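Local atomic coordinates of erythrocyte binding antigen 140 (Plasmodium falciparum, PDB entry 4GF2), a protein that probably binds receptors on the surface of host red blood cells, with glycophorin C and its sialic acid as the likely target during parasite invasion. Residues 285-290 with 371-376; 366-371 with 443-448; 426-431 with 436-441; 448-453 with 472-477. The protein carries 3 engineered substitutions. All blocks are in the same frame, centred on the assembly; numbering follows the deposited sequence.

Contact 1 (285-290 with 371-376)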
loop_
_atom_site.group_PDB
_atom_site.type_symbol
_atom_site.label_atom_id
_atom_site.label_comp_id
_atom_site.label_asym_id
_atom_site.label_seq_id
_atom_site.Cartn_x
_atom_site.Cartn_y
_atom_site.Cartn_z
ATOM N N ALA A 285 4.343 7.856 5.241
ATOM C CA ALA A 285 4.397 7.931 3.785
ATOM C C ALA A 285 5.293 9.068 3.302
ATOM O O ALA A 285 6.157 8.870 2.448
ATOM C CB ALA A 285 3.002 8.086 3.216
ATOM N N THR A 286 5.086 10.259 3.852
ATOM C CA THR A 286 5.844 11.432 3.434
ATOM C C THR A 286 7.356 11.219 3.558
ATOM O O THR A 286 8.104 11.509 2.627
ATOM C CB THR A 286 5.432 12.675 4.243
ATOM O OG1 THR A 286 4.036 12.929 4.049
ATOM C CG2 THR A 286 6.230 13.892 3.802
ATOM N N ILE A 287 7.806 10.711 4.700
ATOM C CA ILE A 287 9.238 10.513 4.914
ATOM C C ILE A 287 9.766 9.376 4.040
ATOM O O ILE A 287 10.870 9.457 3.501
ATOM C CB ILE A 287 9.574 10.226 6.390
ATOM C CG1 ILE A 287 9.040 11.350 7.282
ATOM C CG2 ILE A 287 11.080 10.096 6.570
ATOM C CD1 ILE A 287 9.482 11.258 8.734
ATOM N N ILE A 288 8.975 8.321 3.896
ATOM C CA ILE A 288 9.376 7.201 3.058
ATOM C C ILE A 288 9.658 7.695 1.646
ATOM O O ILE A 288 10.620 7.268 1.006
ATOM C CB ILE A 288 8.295 6.111 3.008
ATOM C CG1 ILE A 288 8.170 5.425 4.370
ATOM C CG2 ILE A 288 8.638 5.071 1.950
ATOM C CD1 ILE A 288 6.962 4.506 4.491
ATOM N N LYS A 289 8.818 8.604 1.167
ATOM C CA LYS A 289 8.955 9.120 -0.188
ATOM C C LYS A 289 10.216 9.963 -0.313
ATOM O O LYS A 289 10.886 9.938 -1.343
ATOM C CB LYS A 289 7.728 9.937 -0.583
ATOM C CG LYS A 289 6.499 9.101 -0.880
ATOM C CD LYS A 289 5.364 9.967 -1.408
ATOM C CE LYS A 289 4.094 9.160 -1.637
ATOM N NZ LYS A 289 2.998 9.997 -2.211
ATOM N N SER A 290 10.536 10.703 0.743
ATOM C CA SER A 290 11.753 11.505 0.768
ATOM C C SER A 290 12.985 10.605 0.713
ATOM O O SER A 290 13.904 10.844 -0.072
ATOM C CB SER A 290 11.795 12.371 2.026
ATOM O OG SER A 290 12.968 13.167 2.054
ATOM N N ALA A 371 9.295 2.488 10.757
ATOM C CA ALA A 371 10.101 2.050 11.883
ATOM C C ALA A 371 11.580 2.015 11.501
ATOM O O ALA A 371 12.441 2.441 12.274
ATOM C CB ALA A 371 9.640 0.685 12.354
ATOM N N SER A 372 11.869 1.511 10.306
ATOM C CA SER A 372 13.244 1.388 9.834
ATOM C C SER A 372 13.910 2.754 9.720
ATOM O O SER A 372 15.079 2.925 10.084
ATOM C CB SER A 372 13.278 0.689 8.477
ATOM O OG SER A 372 12.778 -0.634 8.567
ATOM N N ILE A 373 13.164 3.725 9.210
ATOM C CA ILE A 373 13.696 5.070 9.045
ATOM C C ILE A 373 14.019 5.704 10.398
ATOM O O ILE A 373 15.129 6.191 10.612
ATOM C CB ILE A 373 12.728 5.955 8.238
ATOM C CG1 ILE A 373 12.777 5.550 6.765
ATOM C CG2 ILE A 373 13.091 7.428 8.376
ATOM C CD1 ILE A 373 11.708 6.181 5.910
ATOM N N TYR A 374 13.062 5.682 11.319
ATOM C CA TYR A 374 13.270 6.289 12.629
ATOM C C TYR A 374 14.376 5.585 13.403
ATOM O O TYR A 374 15.190 6.235 14.054
ATOM C CB TYR A 374 11.968 6.314 13.431
ATOM C CG TYR A 374 10.933 7.223 12.815
ATOM C CD1 TYR A 374 11.183 8.578 12.658
ATOM C CD2 TYR A 374 9.713 6.725 12.374
ATOM C CE1 TYR A 374 10.246 9.417 12.087
ATOM C CE2 TYR A 374 8.771 7.554 11.795
ATOM C CZ TYR A 374 9.046 8.900 11.654
ATOM O OH TYR A 374 8.109 9.726 11.085
ATOM N N GLU A 375 14.421 4.261 13.328
ATOM C CA GLU A 375 15.496 3.528 13.978
ATOM C C GLU A 375 16.838 4.046 13.469
ATOM O O GLU A 375 17.748 4.308 14.252
ATOM C CB GLU A 375 15.375 2.028 13.716
ATOM C CG GLU A 375 16.513 1.198 14.298
ATOM C CD GLU A 375 16.570 1.248 15.813
ATOM O OE1 GLU A 375 15.640 1.807 16.433
ATOM O OE2 GLU A 375 17.544 0.717 16.391
ATOM N N ALA A 376 16.948 4.215 12.155
ATOM C CA ALA A 376 18.193 4.685 11.557
ATOM C C ALA A 376 18.521 6.089 12.041
ATOM O O ALA A 376 19.641 6.359 12.472
ATOM C CB ALA A 376 18.106 4.654 10.042
#

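Contact 2 (366-371 with 443-448)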
loop_
_atom_site.group_PDB
_atom_site.type_symbol
_atom_site.label_atom_id
_atom_site.label_comp_id
_atom_site.label_asym_id
_atom_site.label_seq_id
_atom_site.Cartn_x
_atom_site.Cartn_y
_atom_site.Cartn_z
ATOM N N GLU A 366 4.314 0.176 4.675
ATOM C CA GLU A 366 4.480 1.567 5.055
ATOM C C GLU A 366 4.912 1.682 6.519
ATOM O O GLU A 366 5.774 2.497 6.855
ATOM C CB GLU A 366 3.178 2.324 4.800
ATOM C CG GLU A 366 3.244 3.801 5.083
ATOM C CD GLU A 366 1.982 4.528 4.652
ATOM O OE1 GLU A 366 1.290 4.037 3.735
ATOM O OE2 GLU A 366 1.683 5.590 5.236
ATOM N N HIS A 367 4.334 0.853 7.388
ATOM C CA HIS A 367 4.708 0.876 8.797
ATOM C C HIS A 367 6.138 0.388 9.022
ATOM O O HIS A 367 6.881 0.963 9.818
ATOM C CB HIS A 367 3.759 0.023 9.634
ATOM C CG HIS A 367 4.107 0.005 11.089
ATOM N ND1 HIS A 367 3.443 0.772 12.022
ATOM C CD2 HIS A 367 5.069 -0.666 11.768
ATOM C CE1 HIS A 367 3.975 0.568 13.216
ATOM N NE2 HIS A 367 4.963 -0.299 13.088
ATOM N N LEU A 368 6.516 -0.683 8.336
ATOM C CA LEU A 368 7.841 -1.257 8.519
ATOM C C LEU A 368 8.917 -0.266 8.105
ATOM O O LEU A 368 9.909 -0.078 8.806
ATOM C CB LEU A 368 7.979 -2.540 7.706
ATOM C CG LEU A 368 9.370 -3.166 7.754
ATOM C CD1 LEU A 368 9.755 -3.443 9.195
ATOM C CD2 LEU A 368 9.413 -4.436 6.920
ATOM N N LEU A 369 8.718 0.369 6.959
ATOM C CA LEU A 369 9.676 1.338 6.460
ATOM C C LEU A 369 9.769 2.526 7.410
ATOM O O LEU A 369 10.839 3.109 7.586
ATOM C CB LEU A 369 9.277 1.796 5.059
ATOM C CG LEU A 369 9.270 0.686 4.006
ATOM C CD1 LEU A 369 8.641 1.175 2.712
ATOM C CD2 LEU A 369 10.680 0.184 3.756
ATOM N N GLY A 370 8.646 2.883 8.023
ATOM C CA GLY A 370 8.623 3.971 8.983
ATOM C C GLY A 370 9.513 3.656 10.168
ATOM O O GLY A 370 10.385 4.442 10.546
ATOM N N ALA A 371 9.295 2.488 10.757
ATOM C CA ALA A 371 10.101 2.050 11.883
ATOM C C ALA A 371 11.580 2.015 11.501
ATOM O O ALA A 371 12.441 2.441 12.274
ATOM C CB ALA A 371 9.640 0.685 12.354
ATOM N N GLU A 443 9.155 -15.244 5.332
ATOM C CA GLU A 443 10.517 -15.300 4.817
ATOM C C GLU A 443 10.582 -14.771 3.387
ATOM O O GLU A 443 11.478 -14.001 3.043
ATOM C CB GLU A 443 11.063 -16.728 4.895
ATOM C CG GLU A 443 11.389 -17.177 6.315
ATOM C CD GLU A 443 11.976 -18.577 6.373
ATOM O OE1 GLU A 443 11.997 -19.261 5.330
ATOM O OE2 GLU A 443 12.419 -18.990 7.465
ATOM N N LYS A 444 9.623 -15.175 2.558
ATOM C CA LYS A 444 9.561 -14.694 1.182
ATOM C C LYS A 444 9.228 -13.207 1.145
ATOM O O LYS A 444 9.740 -12.467 0.304
ATOM C CB LYS A 444 8.525 -15.481 0.380
ATOM C CG LYS A 444 8.938 -16.909 0.071
ATOM C CD LYS A 444 7.849 -17.643 -0.697
ATOM C CE LYS A 444 8.280 -19.050 -1.079
ATOM N NZ LYS A 444 7.205 -19.771 -1.812
ATOM N N TRP A 445 8.372 -12.771 2.061
ATOM C CA TRP A 445 7.960 -11.377 2.099
ATOM C C TRP A 445 9.148 -10.482 2.428
ATOM O O TRP A 445 9.317 -9.418 1.832
ATOM C CB TRP A 445 6.851 -11.176 3.129
ATOM C CG TRP A 445 6.200 -9.839 3.029
ATOM C CD1 TRP A 445 5.107 -9.518 2.286
ATOM C CD2 TRP A 445 6.605 -8.637 3.689
ATOM N NE1 TRP A 445 4.800 -8.189 2.445
ATOM C CE2 TRP A 445 5.707 -7.624 3.303
ATOM C CE3 TRP A 445 7.642 -8.315 4.570
ATOM C CZ2 TRP A 445 5.811 -6.314 3.762
ATOM C CZ3 TRP A 445 7.744 -7.014 5.028
ATOM C CH2 TRP A 445 6.834 -6.029 4.623
ATOM N N TRP A 446 9.971 -10.914 3.377
ATOM C CA TRP A 446 11.158 -10.154 3.740
ATOM C C TRP A 446 12.125 -10.048 2.556
ATOM O O TRP A 446 12.687 -8.985 2.304
ATOM C CB TRP A 446 11.872 -10.779 4.938
ATOM C CG TRP A 446 13.198 -10.135 5.199
ATOM C CD1 TRP A 446 14.428 -10.653 4.926
ATOM C CD2 TRP A 446 13.426 -8.836 5.760
ATOM N NE1 TRP A 446 15.409 -9.764 5.291
ATOM C CE2 TRP A 446 14.819 -8.638 5.804
ATOM C CE3 TRP A 446 12.586 -7.821 6.230
ATOM C CZ2 TRP A 446 15.394 -7.472 6.299
ATOM C CZ3 TRP A 446 13.159 -6.663 6.724
ATOM C CH2 TRP A 446 14.548 -6.498 6.757
ATOM N N ASP A 447 12.313 -11.146 1.831
ATOM C CA ASP A 447 13.203 -11.142 0.671
ATOM C C ASP A 447 12.735 -10.140 -0.380
ATOM O O ASP A 447 13.549 -9.493 -1.035
ATOM C CB ASP A 447 13.307 -12.539 0.054
ATOM C CG ASP A 447 14.188 -13.474 0.866
ATOM O OD1 ASP A 447 14.982 -12.982 1.697
ATOM O OD2 ASP A 447 14.094 -14.704 0.665
ATOM N N GLU A 448 11.423 -10.009 -0.527
ATOM C CA GLU A 448 10.853 -9.083 -1.498
ATOM C C GLU A 448 10.948 -7.625 -1.044
ATOM O O GLU A 448 10.836 -6.716 -1.861
ATOM C CB GLU A 448 9.389 -9.440 -1.765
ATOM C CG GLU A 448 9.185 -10.815 -2.386
ATOM C CD GLU A 448 7.738 -11.277 -2.322
ATOM O OE1 GLU A 448 6.881 -10.493 -1.862
ATOM O OE2 GLU A 448 7.459 -12.426 -2.725
#

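Contact 3 (426-431 with 436-441)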
loop_
_atom_site.group_PDB
_atom_site.type_symbol
_atom_site.label_atom_id
_atom_site.label_comp_id
_atom_site.label_asym_id
_atom_site.label_seq_id
_atom_site.Cartn_x
_atom_site.Cartn_y
_atom_site.Cartn_z
ATOM N N LYS A 426 -1.326 -11.900 9.254
ATOM C CA LYS A 426 -2.647 -11.414 8.868
ATOM C C LYS A 426 -2.666 -10.961 7.412
ATOM O O LYS A 426 -3.635 -11.205 6.695
ATOM C CB LYS A 426 -3.092 -10.268 9.778
ATOM C CG LYS A 426 -3.439 -10.702 11.185
ATOM C CD LYS A 426 -4.026 -9.559 11.991
ATOM C CE LYS A 426 -4.344 -9.995 13.414
ATOM N NZ LYS A 426 -4.983 -8.908 14.210
ATOM N N VAL A 427 -1.601 -10.301 6.974
ATOM C CA VAL A 427 -1.487 -9.912 5.573
ATOM C C VAL A 427 -1.623 -11.142 4.685
ATOM O O VAL A 427 -2.223 -11.084 3.608
ATOM C CB VAL A 427 -0.150 -9.220 5.280
ATOM C CG1 VAL A 427 0.042 -9.040 3.780
ATOM C CG2 VAL A 427 -0.084 -7.880 5.997
ATOM N N ASN A 428 -1.063 -12.257 5.143
ATOM C CA ASN A 428 -1.183 -13.526 4.433
ATOM C C ASN A 428 -2.612 -14.056 4.494
ATOM O O ASN A 428 -3.106 -14.408 5.564
ATOM C CB ASN A 428 -0.218 -14.549 5.028
ATOM C CG ASN A 428 -0.259 -15.878 4.311
ATOM O OD1 ASN A 428 -0.946 -16.036 3.302
ATOM N ND2 ASN A 428 0.486 -16.843 4.828
ATOM N N LYS A 429 -3.271 -14.113 3.341
ATOM C CA LYS A 429 -4.679 -14.492 3.280
ATOM C C LYS A 429 -4.854 -15.977 2.990
ATOM O O LYS A 429 -5.976 -16.463 2.854
ATOM C CB LYS A 429 -5.402 -13.670 2.210
ATOM C CG LYS A 429 -5.284 -12.168 2.399
ATOM C CD LYS A 429 -5.800 -11.732 3.762
ATOM C CE LYS A 429 -5.643 -10.235 3.968
ATOM N NZ LYS A 429 -6.081 -9.815 5.331
ATOM N N ASP A 430 -3.742 -16.695 2.890
ATOM C CA ASP A 430 -3.782 -18.128 2.643
ATOM C C ASP A 430 -4.413 -18.840 3.834
ATOM O O ASP A 430 -4.121 -18.516 4.982
ATOM C CB ASP A 430 -2.371 -18.658 2.403
ATOM C CG ASP A 430 -2.368 -20.058 1.842
ATOM O OD1 ASP A 430 -2.572 -21.009 2.623
ATOM O OD2 ASP A 430 -2.164 -20.206 0.619
ATOM N N LYS A 431 -5.274 -19.813 3.562
ATOM C CA LYS A 431 -6.010 -20.494 4.623
ATOM C C LYS A 431 -5.234 -21.652 5.256
ATOM O O LYS A 431 -5.691 -22.249 6.232
ATOM C CB LYS A 431 -7.367 -20.976 4.104
ATOM C CG LYS A 431 -8.354 -19.840 3.897
ATOM C CD LYS A 431 -9.695 -20.338 3.402
ATOM C CE LYS A 431 -10.724 -19.220 3.383
ATOM N NZ LYS A 431 -10.293 -18.063 2.551
ATOM N N GLU A 436 5.109 -23.675 9.829
ATOM C CA GLU A 436 6.053 -23.623 8.718
ATOM C C GLU A 436 5.481 -22.877 7.517
ATOM O O GLU A 436 6.192 -22.133 6.845
ATOM C CB GLU A 436 6.487 -25.029 8.304
ATOM C CG GLU A 436 7.471 -25.035 7.150
ATOM C CD GLU A 436 8.234 -26.337 7.039
ATOM O OE1 GLU A 436 7.601 -27.410 7.135
ATOM O OE2 GLU A 436 9.470 -26.284 6.862
ATOM N N SER A 437 4.195 -23.071 7.254
ATOM C CA SER A 437 3.561 -22.438 6.109
ATOM C C SER A 437 3.607 -20.922 6.254
ATOM O O SER A 437 3.930 -20.209 5.306
ATOM C CB SER A 437 2.116 -22.916 5.974
ATOM O OG SER A 437 1.499 -22.343 4.838
ATOM N N LEU A 438 3.288 -20.432 7.448
ATOM C CA LEU A 438 3.298 -18.999 7.710
ATOM C C LEU A 438 4.716 -18.440 7.705
ATOM O O LEU A 438 4.945 -17.313 7.264
ATOM C CB LEU A 438 2.632 -18.699 9.052
ATOM C CG LEU A 438 1.146 -19.042 9.139
ATOM C CD1 LEU A 438 0.628 -18.742 10.533
ATOM C CD2 LEU A 438 0.350 -18.279 8.093
ATOM N N LYS A 439 5.662 -19.227 8.208
ATOM C CA LYS A 439 7.060 -18.819 8.215
ATOM C C LYS A 439 7.529 -18.572 6.785
ATOM O O LYS A 439 8.071 -17.511 6.475
ATOM C CB LYS A 439 7.934 -19.892 8.868
ATOM C CG LYS A 439 9.388 -19.464 9.074
ATOM C CD LYS A 439 10.303 -20.638 9.404
ATOM C CE LYS A 439 10.432 -21.585 8.216
ATOM N NZ LYS A 439 11.696 -22.378 8.251
ATOM N N ILE A 440 7.307 -19.554 5.917
ATOM C CA ILE A 440 7.756 -19.471 4.531
ATOM C C ILE A 440 7.228 -18.208 3.857
ATOM O O ILE A 440 7.934 -17.573 3.075
ATOM C CB ILE A 440 7.328 -20.709 3.719
ATOM C CG1 ILE A 440 8.021 -21.960 4.259
ATOM C CG2 ILE A 440 7.673 -20.534 2.246
ATOM C CD1 ILE A 440 7.412 -23.253 3.773
ATOM N N PHE A 441 5.991 -17.837 4.164
ATOM C CA PHE A 441 5.422 -16.620 3.604
ATOM C C PHE A 441 6.193 -15.399 4.088
ATOM O O PHE A 441 6.636 -14.573 3.291
ATOM C CB PHE A 441 3.950 -16.477 3.984
ATOM C CG PHE A 441 3.349 -15.169 3.560
ATOM C CD1 PHE A 441 2.749 -15.036 2.320
ATOM C CD2 PHE A 441 3.396 -14.067 4.396
ATOM C CE1 PHE A 441 2.196 -13.830 1.927
ATOM C CE2 PHE A 441 2.845 -12.857 4.009
ATOM C CZ PHE A 441 2.246 -12.739 2.773
HETATM O O HOH W 1 2.363 -15.737 7.063
#

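Contact 4 (448-453 with 472-477)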
loop_
_atom_site.group_PDB
_atom_site.type_symbol
_atom_site.label_atom_id
_atom_site.label_comp_id
_atom_site.label_asym_id
_atom_site.label_seq_id
_atom_site.Cartn_x
_atom_site.Cartn_y
_atom_site.Cartn_z
ATOM N N GLU A 448 11.423 -10.009 -0.527
ATOM C CA GLU A 448 10.853 -9.083 -1.498
ATOM C C GLU A 448 10.948 -7.625 -1.044
ATOM O O GLU A 448 10.836 -6.716 -1.861
ATOM C CB GLU A 448 9.389 -9.440 -1.765
ATOM C CG GLU A 448 9.185 -10.815 -2.386
ATOM C CD GLU A 448 7.738 -11.277 -2.322
ATOM O OE1 GLU A 448 6.881 -10.493 -1.862
ATOM O OE2 GLU A 448 7.459 -12.426 -2.725
ATOM N N ASN A 449 11.156 -7.399 0.251
ATOM C CA ASN A 449 11.167 -6.035 0.786
ATOM C C ASN A 449 12.463 -5.620 1.481
ATOM O O ASN A 449 12.652 -4.445 1.791
ATOM C CB ASN A 449 9.995 -5.841 1.753
ATOM C CG ASN A 449 8.655 -5.806 1.043
ATOM O OD1 ASN A 449 8.231 -4.763 0.544
ATOM N ND2 ASN A 449 7.978 -6.947 0.997
ATOM N N LYS A 450 13.355 -6.573 1.718
ATOM C CA LYS A 450 14.553 -6.313 2.511
ATOM C C LYS A 450 15.477 -5.281 1.860
ATOM O O LYS A 450 16.266 -4.632 2.544
ATOM C CB LYS A 450 15.320 -7.613 2.748
ATOM C CG LYS A 450 15.861 -8.248 1.480
ATOM C CD LYS A 450 16.627 -9.518 1.784
ATOM C CE LYS A 450 17.205 -10.120 0.521
ATOM N NZ LYS A 450 17.945 -11.375 0.806
ATOM N N GLU A 451 15.382 -5.138 0.542
ATOM C CA GLU A 451 16.222 -4.191 -0.183
ATOM C C GLU A 451 15.805 -2.747 0.100
ATOM O O GLU A 451 16.639 -1.907 0.440
ATOM C CB GLU A 451 16.170 -4.474 -1.686
ATOM C CG GLU A 451 16.785 -5.809 -2.082
ATOM C CD GLU A 451 16.657 -6.099 -3.567
ATOM O OE1 GLU A 451 15.955 -5.339 -4.268
ATOM O OE2 GLU A 451 17.262 -7.090 -4.033
ATOM N N ASN A 452 14.517 -2.462 -0.040
ATOM C CA ASN A 452 14.001 -1.138 0.281
ATOM C C ASN A 452 14.243 -0.773 1.743
ATOM O O ASN A 452 14.528 0.379 2.065
ATOM C CB ASN A 452 12.507 -1.053 -0.035
ATOM C CG ASN A 452 12.236 -0.796 -1.504
ATOM O OD1 ASN A 452 13.018 -0.133 -2.186
ATOM N ND2 ASN A 452 11.120 -1.319 -1.998
ATOM N N VAL A 453 14.131 -1.756 2.628
ATOM C CA VAL A 453 14.361 -1.510 4.042
ATOM C C VAL A 453 15.788 -1.008 4.231
ATOM O O VAL A 453 16.027 -0.038 4.947
ATOM C CB VAL A 453 14.137 -2.777 4.888
ATOM C CG1 VAL A 453 14.594 -2.550 6.324
ATOM C CG2 VAL A 453 12.674 -3.185 4.851
ATOM N N LYS A 472 24.331 -10.499 3.763
ATOM C CA LYS A 472 25.014 -11.635 4.377
ATOM C C LYS A 472 24.941 -11.544 5.895
ATOM O O LYS A 472 24.729 -12.545 6.578
ATOM C CB LYS A 472 26.481 -11.695 3.944
ATOM C CG LYS A 472 26.743 -12.554 2.717
ATOM C CD LYS A 472 28.235 -12.640 2.417
ATOM C CE LYS A 472 28.523 -13.581 1.258
ATOM N NZ LYS A 472 29.982 -13.687 0.972
ATOM N N PHE A 473 25.128 -10.339 6.419
ATOM C CA PHE A 473 25.103 -10.127 7.859
ATOM C C PHE A 473 23.758 -10.542 8.447
ATOM O O PHE A 473 23.696 -11.158 9.513
ATOM C CB PHE A 473 25.391 -8.662 8.183
ATOM C CG PHE A 473 25.501 -8.380 9.650
ATOM C CD1 PHE A 473 26.527 -8.933 10.397
ATOM C CD2 PHE A 473 24.583 -7.558 10.284
ATOM C CE1 PHE A 473 26.634 -8.675 11.747
ATOM C CE2 PHE A 473 24.684 -7.296 11.633
ATOM C CZ PHE A 473 25.711 -7.853 12.368
ATOM N N GLN A 474 22.683 -10.212 7.740
ATOM C CA GLN A 474 21.336 -10.526 8.199
ATOM C C GLN A 474 21.090 -12.033 8.232
ATOM O O GLN A 474 20.230 -12.511 8.971
ATOM C CB GLN A 474 20.302 -9.841 7.302
ATOM C CG GLN A 474 18.859 -10.178 7.636
ATOM C CD GLN A 474 18.224 -11.110 6.618
ATOM O OE1 GLN A 474 18.459 -10.984 5.413
ATOM N NE2 GLN A 474 17.417 -12.054 7.098
ATOM N N LYS A 475 21.846 -12.778 7.432
ATOM C CA LYS A 475 21.690 -14.229 7.374
ATOM C C LYS A 475 22.390 -14.938 8.535
ATOM O O LYS A 475 22.172 -16.129 8.758
ATOM C CB LYS A 475 22.221 -14.776 6.044
ATOM C CG LYS A 475 21.409 -14.359 4.828
ATOM C CD LYS A 475 21.640 -15.311 3.663
ATOM C CE LYS A 475 20.817 -14.925 2.440
ATOM N NZ LYS A 475 21.409 -13.785 1.688
ATOM N N ILE A 476 23.226 -14.212 9.271
ATOM C CA ILE A 476 23.948 -14.792 10.400
ATOM C C ILE A 476 23.040 -14.928 11.618
ATOM O O ILE A 476 22.372 -13.968 12.002
ATOM C CB ILE A 476 25.157 -13.927 10.791
ATOM C CG1 ILE A 476 26.207 -13.958 9.680
ATOM C CG2 ILE A 476 25.765 -14.416 12.101
ATOM C CD1 ILE A 476 27.430 -13.121 9.971
ATOM N N PRO A 477 23.016 -16.122 12.232
ATOM C CA PRO A 477 22.216 -16.335 13.439
ATOM C C PRO A 477 22.283 -15.144 14.387
ATOM O O PRO A 477 23.366 -14.663 14.724
ATOM C CB PRO A 477 22.860 -17.570 14.063
ATOM C CG PRO A 477 23.321 -18.356 12.889
ATOM C CD PRO A 477 23.743 -17.344 11.843
#

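Contact 1 (285-290 with 371-376)
Ile288 and Ile373 mark the closest backbone approach of two steeply crossed helices, their CA atoms 7.7 Å apart. The axes of 285-290 and 371-376 pass 10.5 Å from each other and their N-to-C directions differ by 71°, so touching is confined to a small patch around the crossing point. Ile373 meets both Ile287 and Ile288, and Ile287 bridges it to Tyr374. The CG1 branch of Ile373 lies beside the backbone N (chi1 -74°), which sends CD1 in among the residues of the partner helix: it comes to 3.9 Å from Ile288 CG1, at about a right angle to that side chain, and also rests against the Ile288 backbone. The second branch, Ile373 CG2, meets Ile287 CG2 at 3.8 Å. Ile287 CD1 runs on to the phenol of Tyr374, 3.8 Å from Tyr374 CZ, approaching the ring obliquely. Ile287 CD1 is closer still to Tyr374 OH, at 3.1 Å, a tight fit for a methyl against an oxygen. The hydroxyl has its polar partner in the carbonyl of Tyr283, and helix 308-314 packs on Tyr374 through Asp310 and Leu311. This is a buried aliphatic and aromatic helix crossing, joining helix 285-293 to helix 361-382 of the Duffy-binding-like helical fold.

Contact 2 (366-371 with 443-448)
The carbonyl oxygen of Trp445, the residue whose ring comes nearest to Leu368, receives a hydrogen bond from the side-chain amide of Asn449 and, weakly, one from the backbone, in which Glu448 N lies 3.2 Å from Trp445 O. A comparable side-chain bond falls on the facing helix, where Ser372 OG binds the carbonyl of Leu368. No polar bond joins 366-371 to 443-448 themselves. The gap is wide, with 10.6 Å between Leu368 CA and Trp446 CA, and side chains alone span it. Leu368 reaches out with CG anti to its backbone N (chi1 176°), and its CD2 methyl makes all the close contacts. That methyl sits 3.6 Å from Trp445 CZ3 and 3.8 Å from Trp445 CH2, in the plane of the indole and against the outer edge of its six-membered ring. Trp446 offers its own rim more loosely, with Leu368 CD2 4.4 Å from Trp446 CZ3, again near the ring plane. Elsewhere Trp445 meets Tyr364 edge-to-face, and helix 388-407 lies along both tryptophans through Ile406. Met420 of helix 415-427 also touches Leu368. A single methyl thus meets two aromatic rims in a buried place, and the packing between helices 361-382 and 435-457 is apolar here: it depends on shape and exclusion of water.

Contact 3 (426-431 with 436-441)
The side-chain amide of Asn428 lies flat on the ring of Phe441, the two planes only 12° apart. Its CB sits over the ring centre in a CH-pi contact, 3.6 Å from the Phe441 centroid and 9° off the normal, while the amide slides on across the ring until Asn428 ND2 is 3.6 Å from Phe441 CG. CG anti to the backbone N (chi1 -178°) carries the group out from the end of helix 415-427 over the Phe441 ring of the next helix. Both ends of the amide are held. Asn428 OD1 accepts from Asp430 N at 2.9 Å, closing an Asx turn, although the donor stands well above the plane of the amide carbonyl. Asn428 ND2 donates to a water 3.1 Å away, which in turn donates to Leu438 O. Leu438 also touches directly, its CD2 methyl 3.6 Å from Asn428 ND2, and Val427 CG1 comes more distantly to the edge of the Phe441 ring. Beyond the pair, Arg433 NH1 binds the carbonyls of Asn428 and Asp430 and ties the connection between helices 415-427 and 435-457 together. With its rotation fixed by the turn on one side and the water on the other, the buried amide keeps a partner at OD1 and at ND2 while its flat surface lies on the ring, so one polar side chain serves both the turn and the apolar packing.

Contact 4 (448-453 with 472-477)
Lys450 is the one residue of 448-453 that touches the other segment, and it does so with its long side chain. Its CD passes 4.3 Å from Gln474 OE1, a loose contact and no bond, and its ammonium ends 4.3 Å from another, Lys450 NZ facing Lys475 NZ. The reach follows from the torsions: chi1 is 64° and the rest of the chain is fully extended, enough to cross a gap of 9.8 Å between Lys450 CA and Gln474 CA. Lys475 comes from the opposite helix, and what brings the two amines together is Asp471, whose carboxylate makes a salt bridge to Lys450 with OD1 and to Lys475 with OD2. Further out, Asp447 adds a long, weak ion pair to Lys450, and Tyr399 OH bonds the carbonyl of Lys450 where the helix is kinked. Gln474 packs on Ala403 and Lys407 of helix 388-407, and its OE1 receives a weak hydrogen bond from Trp446 NE1. The contact between helices 435-457 and 470-475 is therefore an electrostatic one made through a shared anion: the carboxylate probably offsets the charge of both lysines, and little surface is buried directly.

How the contacts relate
Contacts 1 and 2 are buried, whereas contacts 3 and 4 are only partly so. Helix 361-382 serves the first two, meeting helix 435-457 with 366-371 and helix 285-293 with 371-376; Ala371 is common to both, and Ile288 of contact 1 packs on Leu369 of contact 2. Helix 435-457 runs through contacts 2, 3 and 4, from the connection at 426-431 inward to the tryptophans and on to helix 470-475. Val453, in contact 4, lies against Leu368 and Ser372, so it touches both buried contacts. Chemistry follows depth: methyls and aromatic rings inside, a water-bridged amide on a ring at contact 3, and lysines sharing a carboxylate at contact 4.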